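Local coordinates for alpha-L-arabinofuranosidase B (Aspergillus kawachii, PDB 6SXT), which hydrolyses terminal non-reducing alpha-L-arabinofuranosyl residues from arabinoxylan, arabinan and related plant polysaccharides, acting as a retaining glycosidase, at residues Y148-G153 with F290-M295; F227-V232 with A244-G249. All blocks are in the same frame, centred on the assembly; numbering follows the deposited sequence.

Contact 1: Y148-G153 with F290-M295; sequences YAVLDG and FYEGVM
The hydroxyl of Y148 donates a hydrogen bond to E292, with OH to OE2 at 2.7 Å. The donor meets the anti side of the carboxylate, 20° out of its plane, and OE2 lies at the edge of the Y148 ring. The other oxygen, OE1, takes a salt bridge from R23 and is hydrogen-bonded to Y317, so this buried acid is held at both oxygens. These partners would favour its ionised form. Strands 145-152 and 288-296 are antiparallel neighbours in the large sheet of the concanavalin-like catalytic domain. Y148 and V294 exchange backbone bonds. Next comes a classic beta bulge: Y291 and E292 both lie opposite V150, which bonds through its O to Y291 N (2.9 Å) and through its N to E292 O (2.8 Å). E292 N, without a partner in the model, lies over one face of the F290 ring. A149 CB is 4.0 Å from F290 CE1, and L151 CD2 also touches that ring. The edge of the Y291 ring meets the V150 carbonyl, and its OH is hydrogen-bonded to R226. V150 CG2 packs on E292 CG at 3.7 Å. V294 N and G293 CA lie over one face of the Y148 ring. V294 CG2 touches Y148 CD1 at 3.6 Å, and helix 302-315 packs on Y148 and V150.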
ATOM      1  N   TYR A 148      12.398  -9.801   7.134  1.00 14.38           N
ATOM      2  CA  TYR A 148      12.233  -9.686   5.674  1.00 14.02           C
ATOM      3  C   TYR A 148      10.833  -9.144   5.398  1.00 13.75           C
ATOM      4  O   TYR A 148       9.960  -9.226   6.280  1.00 14.48           O
ATOM      5  CB  TYR A 148      12.463 -11.002   4.900  1.00 13.86           C
ATOM      6  CG  TYR A 148      11.285 -11.953   4.852  1.00 13.66           C
ATOM      7  CD1 TYR A 148      11.074 -12.889   5.835  1.00 14.83           C
ATOM      8  CD2 TYR A 148      10.345 -11.874   3.830  1.00 14.46           C
ATOM      9  CE1 TYR A 148       9.971 -13.724   5.822  1.00 14.82           C
ATOM     10  CE2 TYR A 148       9.245 -12.699   3.802  1.00 14.25           C
ATOM     11  CZ  TYR A 148       9.060 -13.640   4.791  1.00 14.44           C
ATOM     12  OH  TYR A 148       7.953 -14.462   4.796  1.00 15.47           O
ATOM     13  N   ALA A 149      10.641  -8.645   4.198  1.00 14.01           N
ATOM     14  CA  ALA A 149       9.323  -8.324   3.673  1.00 14.19           C
ATOM     15  C   ALA A 149       9.296  -8.626   2.202  1.00 15.05           C
ATOM     16  O   ALA A 149      10.319  -8.407   1.514  1.00 15.51           O
ATOM     17  CB  ALA A 149       8.937  -6.895   3.959  1.00 15.24           C
ATOM     18  N   VAL A 150       8.115  -8.998   1.729  1.00 13.65           N
ATOM     19  CA  VAL A 150       7.858  -9.034   0.270  1.00 12.97           C
ATOM     20  C   VAL A 150       6.993  -7.817  -0.036  1.00 14.36           C
ATOM     21  O   VAL A 150       5.902  -7.644   0.568  1.00 14.03           O
ATOM     22  CB  VAL A 150       7.173 -10.331  -0.183  1.00 13.86           C
ATOM     23  CG1 VAL A 150       6.772 -10.255  -1.655  1.00 14.39           C
ATOM     24  CG2 VAL A 150       8.072 -11.540   0.097  1.00 14.47           C
ATOM     25  N   LEU A 151       7.499  -6.960  -0.904  1.00 13.80           N
ATOM     26  CA  LEU A 151       6.934  -5.637  -1.224  1.00 14.48           C
ATOM     27  C   LEU A 151       6.740  -5.506  -2.735  1.00 15.33           C
ATOM     28  O   LEU A 151       7.270  -6.270  -3.518  1.00 15.23           O
ATOM     29  CB  LEU A 151       7.900  -4.542  -0.736  1.00 13.68           C
ATOM     30  CG  LEU A 151       8.377  -4.661   0.712  1.00 14.53           C
ATOM     31  CD1 LEU A 151       9.428  -3.566   1.002  1.00 16.68           C
ATOM     32  CD2 LEU A 151       7.209  -4.538   1.676  1.00 15.16           C
ATOM     33  N   ASP A 152       5.957  -4.509  -3.106  1.00 14.99           N
ATOM     34  CA  ASP A 152       5.766  -4.096  -4.525  1.00 15.47           C
ATOM     35  C   ASP A 152       6.913  -3.167  -4.869  1.00 15.98           C
ATOM     36  O   ASP A 152       6.930  -2.022  -4.410  1.00 17.15           O
ATOM     37  CB  ASP A 152       4.382  -3.460  -4.732  1.00 15.71           C
ATOM     38  CG  ASP A 152       4.109  -2.996  -6.145  1.00 16.05           C
ATOM     39  OD1 ASP A 152       5.081  -2.971  -6.950  1.00 16.12           O
ATOM     40  OD2 ASP A 152       2.952  -2.668  -6.440  1.00 16.50           O
ATOM     41  N   GLY A 153       7.873  -3.620  -5.665  1.00 16.20           N
ATOM     42  CA  GLY A 153       8.999  -2.760  -6.007  1.00 16.79           C
ATOM     43  C   GLY A 153       8.648  -1.591  -6.905  1.00 18.49           C
ATOM     44  O   GLY A 153       9.517  -0.750  -7.144  1.00 20.56           O
ATOM     45  N   PHE A 290       2.811  -3.925   1.148  1.00 14.33           N
ATOM     46  CA  PHE A 290       3.346  -5.032   1.963  1.00 13.94           C
ATOM     47  C   PHE A 290       2.498  -6.272   1.748  1.00 14.83           C
ATOM     48  O   PHE A 290       1.253  -6.208   1.863  1.00 14.42           O
ATOM     49  CB  PHE A 290       3.322  -4.631   3.435  1.00 14.56           C
ATOM     50  CG  PHE A 290       3.752  -5.674   4.430  1.00 14.17           C
ATOM     51  CD1 PHE A 290       5.049  -5.726   4.883  1.00 15.33           C
ATOM     52  CD2 PHE A 290       2.826  -6.550   4.980  1.00 15.06           C
ATOM     53  CE1 PHE A 290       5.457  -6.616   5.863  1.00 14.82           C
ATOM     54  CE2 PHE A 290       3.227  -7.472   5.949  1.00 16.25           C
ATOM     55  CZ  PHE A 290       4.546  -7.496   6.399  1.00 14.36           C
ATOM     56  N   TYR A 291       3.146  -7.394   1.439  1.00 14.13           N
ATOM     57  CA  TYR A 291       2.411  -8.677   1.267  1.00 13.56           C
ATOM     58  C   TYR A 291       2.656  -9.613   2.463  1.00 14.33           C
ATOM     59  O   TYR A 291       1.721 -10.312   2.897  1.00 14.66           O
ATOM     60  CB  TYR A 291       2.875  -9.342  -0.038  1.00 12.96           C
ATOM     61  CG  TYR A 291       2.514  -8.530  -1.261  1.00 13.46           C
ATOM     62  CD1 TYR A 291       1.219  -8.425  -1.735  1.00 13.43           C
ATOM     63  CD2 TYR A 291       3.491  -7.854  -1.968  1.00 14.27           C
ATOM     64  CE1 TYR A 291       0.896  -7.687  -2.861  1.00 13.97           C
ATOM     65  CE2 TYR A 291       3.174  -7.111  -3.077  1.00 14.04           C
ATOM     66  CZ  TYR A 291       1.893  -7.022  -3.540  1.00 14.69           C
ATOM     67  OH  TYR A 291       1.590  -6.307  -4.674  1.00 15.81           O
ATOM     68  N   GLU A 292       3.895  -9.751   2.910  1.00 13.39           N
ATOM     69  CA  GLU A 292       4.264 -10.630   4.020  1.00 13.52           C
ATOM     70  C   GLU A 292       5.587 -10.157   4.604  1.00 14.32           C
ATOM     71  O   GLU A 292       6.366  -9.508   3.880  1.00 13.98           O
ATOM     72  CB  GLU A 292       4.372 -12.104   3.584  1.00 13.50           C
ATOM     73  CG  GLU A 292       5.445 -12.375   2.537  1.00 13.90           C
ATOM     74  CD  GLU A 292       5.521 -13.838   2.115  1.00 14.97           C
ATOM     75  OE1 GLU A 292       4.607 -14.246   1.391  1.00 14.57           O
ATOM     76  OE2 GLU A 292       6.420 -14.550   2.596  1.00 13.94           O
ATOM     77  N   GLY A 293       5.825 -10.503   5.847  1.00 13.92           N
ATOM     78  CA  GLY A 293       7.124 -10.189   6.439  1.00 13.80           C
ATOM     79  C   GLY A 293       7.185 -10.716   7.854  1.00 13.77           C
ATOM     80  O   GLY A 293       6.159 -11.059   8.448  1.00 14.23           O
ATOM     81  N   VAL A 294       8.407 -10.734   8.372  1.00 13.53           N
ATOM     82  CA  VAL A 294       8.655 -11.212   9.737  1.00 13.70           C
ATOM     83  C   VAL A 294       9.763 -10.390  10.378  1.00 14.66           C
ATOM     84  O   VAL A 294      10.566  -9.778   9.676  1.00 15.91           O
ATOM     85  CB  VAL A 294       9.004 -12.691   9.799  1.00 14.16           C
ATOM     86  CG1 VAL A 294       8.063 -13.611   9.031  1.00 14.81           C
ATOM     87  CG2 VAL A 294      10.454 -12.934   9.414  1.00 15.07           C
ATOM     88  N   MET A 295       9.853 -10.546  11.704  1.00 15.04           N
ATOM     89  CA  MET A 295      11.040 -10.151  12.496  1.00 15.09           C
ATOM     90  C   MET A 295      11.425 -11.360  13.331  1.00 16.52           C
ATOM     91  O   MET A 295      10.549 -12.134  13.755  1.00 15.74           O
ATOM     92  CB  MET A 295      10.767  -8.960  13.417  1.00 15.91           C
ATOM     93  CG  MET A 295      10.445  -7.710  12.609  1.00 15.86           C
ATOM     94  SD  MET A 295       9.851  -6.366  13.685  1.00 17.76           S
ATOM     95  CE  MET A 295      11.327  -6.039  14.669  1.00 19.62           C
TER

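Contact 2: F227-V232 with A244-G249; sequences FVTAAV and ANAASG
The F227 ring leads away from A246, because CG is anti to the carbonyl carbon (chi1 -62°), although F227 CB touches A246 CB at 3.7 Å. The ring meets those of Y291 and Y317, at inclined angles of about 55° and 40°. The flat amide of N245 turns its OD1 back to its own chain, where it accepts from A247 N at 2.9 Å. The donor stands well above the amide plane. This bond, from A247 N to OD1 two residues back, makes an Asx turn. A water bridges the segments: it accepts from F227 N and donates to N245 OD1 at 2.8 Å. Beside it, A246 N bonds to F227 O at 2.8 Å, again from above the carbonyl plane. Further along, T229 and A244 exchange backbone bonds in both directions, with T229 N to A244 O at 2.8 Å. T229 CB and A244 CB lie on the same face. T229 OG1 touches A246 CB at 3.3 Å and is hydrogen-bonded to Q309 of helix 302-315. N245 to S248 form a type I turn, which leads on into strand 250-257, the other neighbour of 238-245. The whole is the open end of an antiparallel beta hairpin, strands 227-235 and 238-245, where the second strand leaves its partner.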
ATOM      1  N   PHE A 227       7.713  -7.774  -7.567  1.00 15.46           N
ATOM      2  CA  PHE A 227       7.676  -8.336  -6.210  1.00 14.35           C
ATOM      3  C   PHE A 227       9.123  -8.444  -5.749  1.00 14.60           C
ATOM      4  O   PHE A 227       9.946  -9.166  -6.384  1.00 15.22           O
ATOM      5  CB  PHE A 227       7.000  -9.702  -6.178  1.00 15.05           C
ATOM      6  CG  PHE A 227       5.568  -9.640  -6.610  1.00 14.69           C
ATOM      7  CD1 PHE A 227       4.570  -9.321  -5.708  1.00 14.53           C
ATOM      8  CD2 PHE A 227       5.220  -9.982  -7.903  1.00 16.41           C
ATOM      9  CE1 PHE A 227       3.252  -9.236  -6.135  1.00 15.74           C
ATOM     10  CE2 PHE A 227       3.899  -9.952  -8.317  1.00 15.60           C
ATOM     11  CZ  PHE A 227       2.928  -9.566  -7.433  1.00 15.63           C
ATOM     12  N   VAL A 228       9.459  -7.735  -4.682  1.00 14.74           N
ATOM     13  CA  VAL A 228      10.833  -7.705  -4.154  1.00 15.17           C
ATOM     14  C   VAL A 228      10.865  -8.363  -2.799  1.00 14.89           C
ATOM     15  O   VAL A 228      10.019  -8.058  -1.935  1.00 14.48           O
ATOM     16  CB  VAL A 228      11.442  -6.297  -4.180  1.00 17.67           C
ATOM     17  CG1 VAL A 228      10.675  -5.305  -3.382  1.00 19.44           C
ATOM     18  CG2 VAL A 228      12.900  -6.347  -3.719  1.00 20.46           C
ATOM     19  N   THR A 229      11.828  -9.261  -2.588  1.00 14.22           N
ATOM     20  CA  THR A 229      12.154  -9.744  -1.238  1.00 14.98           C
ATOM     21  C   THR A 229      13.238  -8.852  -0.678  1.00 14.99           C
ATOM     22  O   THR A 229      14.327  -8.828  -1.257  1.00 15.71           O
ATOM     23  CB  THR A 229      12.640 -11.180  -1.198  1.00 15.85           C
ATOM     24  OG1 THR A 229      11.650 -12.000  -1.839  1.00 15.53           O
ATOM     25  CG2 THR A 229      12.835 -11.641   0.217  1.00 16.12           C
ATOM     26  N   ALA A 230      12.957  -8.156   0.418  1.00 15.33           N
ATOM     27  CA  ALA A 230      13.984  -7.370   1.137  1.00 15.41           C
ATOM     28  C   ALA A 230      14.302  -8.118   2.404  1.00 15.88           C
ATOM     29  O   ALA A 230      13.368  -8.307   3.218  1.00 15.91           O
ATOM     30  CB  ALA A 230      13.448  -5.990   1.420  1.00 16.56           C
ATOM     31  N   ALA A 231      15.564  -8.479   2.646  1.00 15.57           N
ATOM     32  CA  ALA A 231      15.974  -9.197   3.863  1.00 16.13           C
ATOM     33  C   ALA A 231      17.056  -8.371   4.540  1.00 16.41           C
ATOM     34  O   ALA A 231      18.109  -8.086   3.909  1.00 17.11           O
ATOM     35  CB  ALA A 231      16.447 -10.608   3.598  1.00 17.65           C
ATOM     36  N   VAL A 232      16.822  -8.049   5.799  1.00 15.70           N
ATOM     37  CA  VAL A 232      17.724  -7.150   6.572  1.00 16.41           C
ATOM     38  C   VAL A 232      18.051  -7.840   7.881  1.00 16.17           C
ATOM     39  O   VAL A 232      17.180  -8.527   8.491  1.00 16.63           O
ATOM     40  CB  VAL A 232      17.099  -5.749   6.766  1.00 16.76           C
ATOM     41  CG1 VAL A 232      17.736  -4.988   7.934  1.00 18.86           C
ATOM     42  CG2 VAL A 232      17.146  -4.997   5.468  1.00 17.17           C
ATOM     43  N   ALA A 244      16.077  -9.746  -3.509  1.00 16.29           N
ATOM     44  CA  ALA A 244      15.748 -10.747  -4.557  1.00 15.21           C
ATOM     45  C   ALA A 244      14.493 -10.319  -5.273  1.00 16.80           C
ATOM     46  O   ALA A 244      13.679  -9.555  -4.729  1.00 16.75           O
ATOM     47  CB  ALA A 244      15.511 -12.112  -3.986  1.00 16.40           C
ATOM     48  N   ASN A 245      14.320 -10.869  -6.493  1.00 15.78           N
ATOM     49  CA  ASN A 245      12.996 -10.968  -7.136  1.00 15.52           C
ATOM     50  C   ASN A 245      12.216 -12.027  -6.393  1.00 15.32           C
ATOM     51  O   ASN A 245      12.611 -13.166  -6.355  1.00 15.90           O
ATOM     52  CB  ASN A 245      13.215 -11.375  -8.597  1.00 15.38           C
ATOM     53  CG  ASN A 245      11.916 -11.360  -9.380  1.00 16.84           C
ATOM     54  OD1 ASN A 245      10.834 -11.331  -8.795  1.00 16.85           O
ATOM     55  ND2 ASN A 245      12.034 -11.496 -10.707  1.00 20.71           N
ATOM     56  N   ALA A 246      11.134 -11.644  -5.702  1.00 15.51           N
ATOM     57  CA  ALA A 246      10.342 -12.596  -4.922  1.00 15.41           C
ATOM     58  C   ALA A 246       9.688 -13.641  -5.842  1.00 17.07           C
ATOM     59  O   ALA A 246       9.255 -14.696  -5.309  1.00 17.30           O
ATOM     60  CB  ALA A 246       9.293 -11.855  -4.140  1.00 16.48           C
ATOM     61  N   ALA A 247       9.616 -13.372  -7.150  1.00 16.28           N
ATOM     62  CA  ALA A 247       9.031 -14.332  -8.116  1.00 16.71           C
ATOM     63  C   ALA A 247      10.082 -15.256  -8.715  1.00 19.33           C
ATOM     64  O   ALA A 247       9.711 -16.253  -9.320  1.00 19.25           O
ATOM     65  CB  ALA A 247       8.302 -13.577  -9.179  1.00 18.00           C
ATOM     66  N   SER A 248      11.372 -15.017  -8.542  1.00 17.73           N
ATOM     67  CA  SER A 248      12.378 -15.830  -9.277  1.00 18.85           C
ATOM     68  C   SER A 248      13.773 -15.705  -8.657  1.00 18.78           C
ATOM     69  O   SER A 248      14.210 -14.545  -8.505  1.00 20.42           O
ATOM     70  CB  SER A 248      12.425 -15.396 -10.709  1.00 22.28           C
ATOM     71  OG  SER A 248      13.211 -16.359 -11.423  1.00 25.86           O
ATOM     72  N   GLY A 249      14.466 -16.827  -8.466  1.00 20.03           N
ATOM     73  CA  GLY A 249      15.912 -16.760  -8.209  1.00 19.48           C
ATOM     74  C   GLY A 249      16.234 -16.479  -6.766  1.00 18.74           C
ATOM     75  O   GLY A 249      15.420 -16.737  -5.846  1.00 19.16           O
TER
HETATM   76  O   HOH W   1       8.808  -9.623  -9.586  1.00 17.61           O

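Both contacts belong to the same large antiparallel sheet. Strand 145-152 lies between strands 288-296 and 227-235, so contact 1 and contact 2 share a border. Backbone bonds cross it from A230 N to A149 O and from V228 N to L151 O. Contact 1 joins strands far apart in sequence and all its touching residues are buried. It adds a charged side-chain network to the strand ladder. Contact 2 joins two successive strands, and its turn reaches the surface at A247. Beside that turn a water and the N245 amide join the two segments. Helix 302-315 packs against side chains of both.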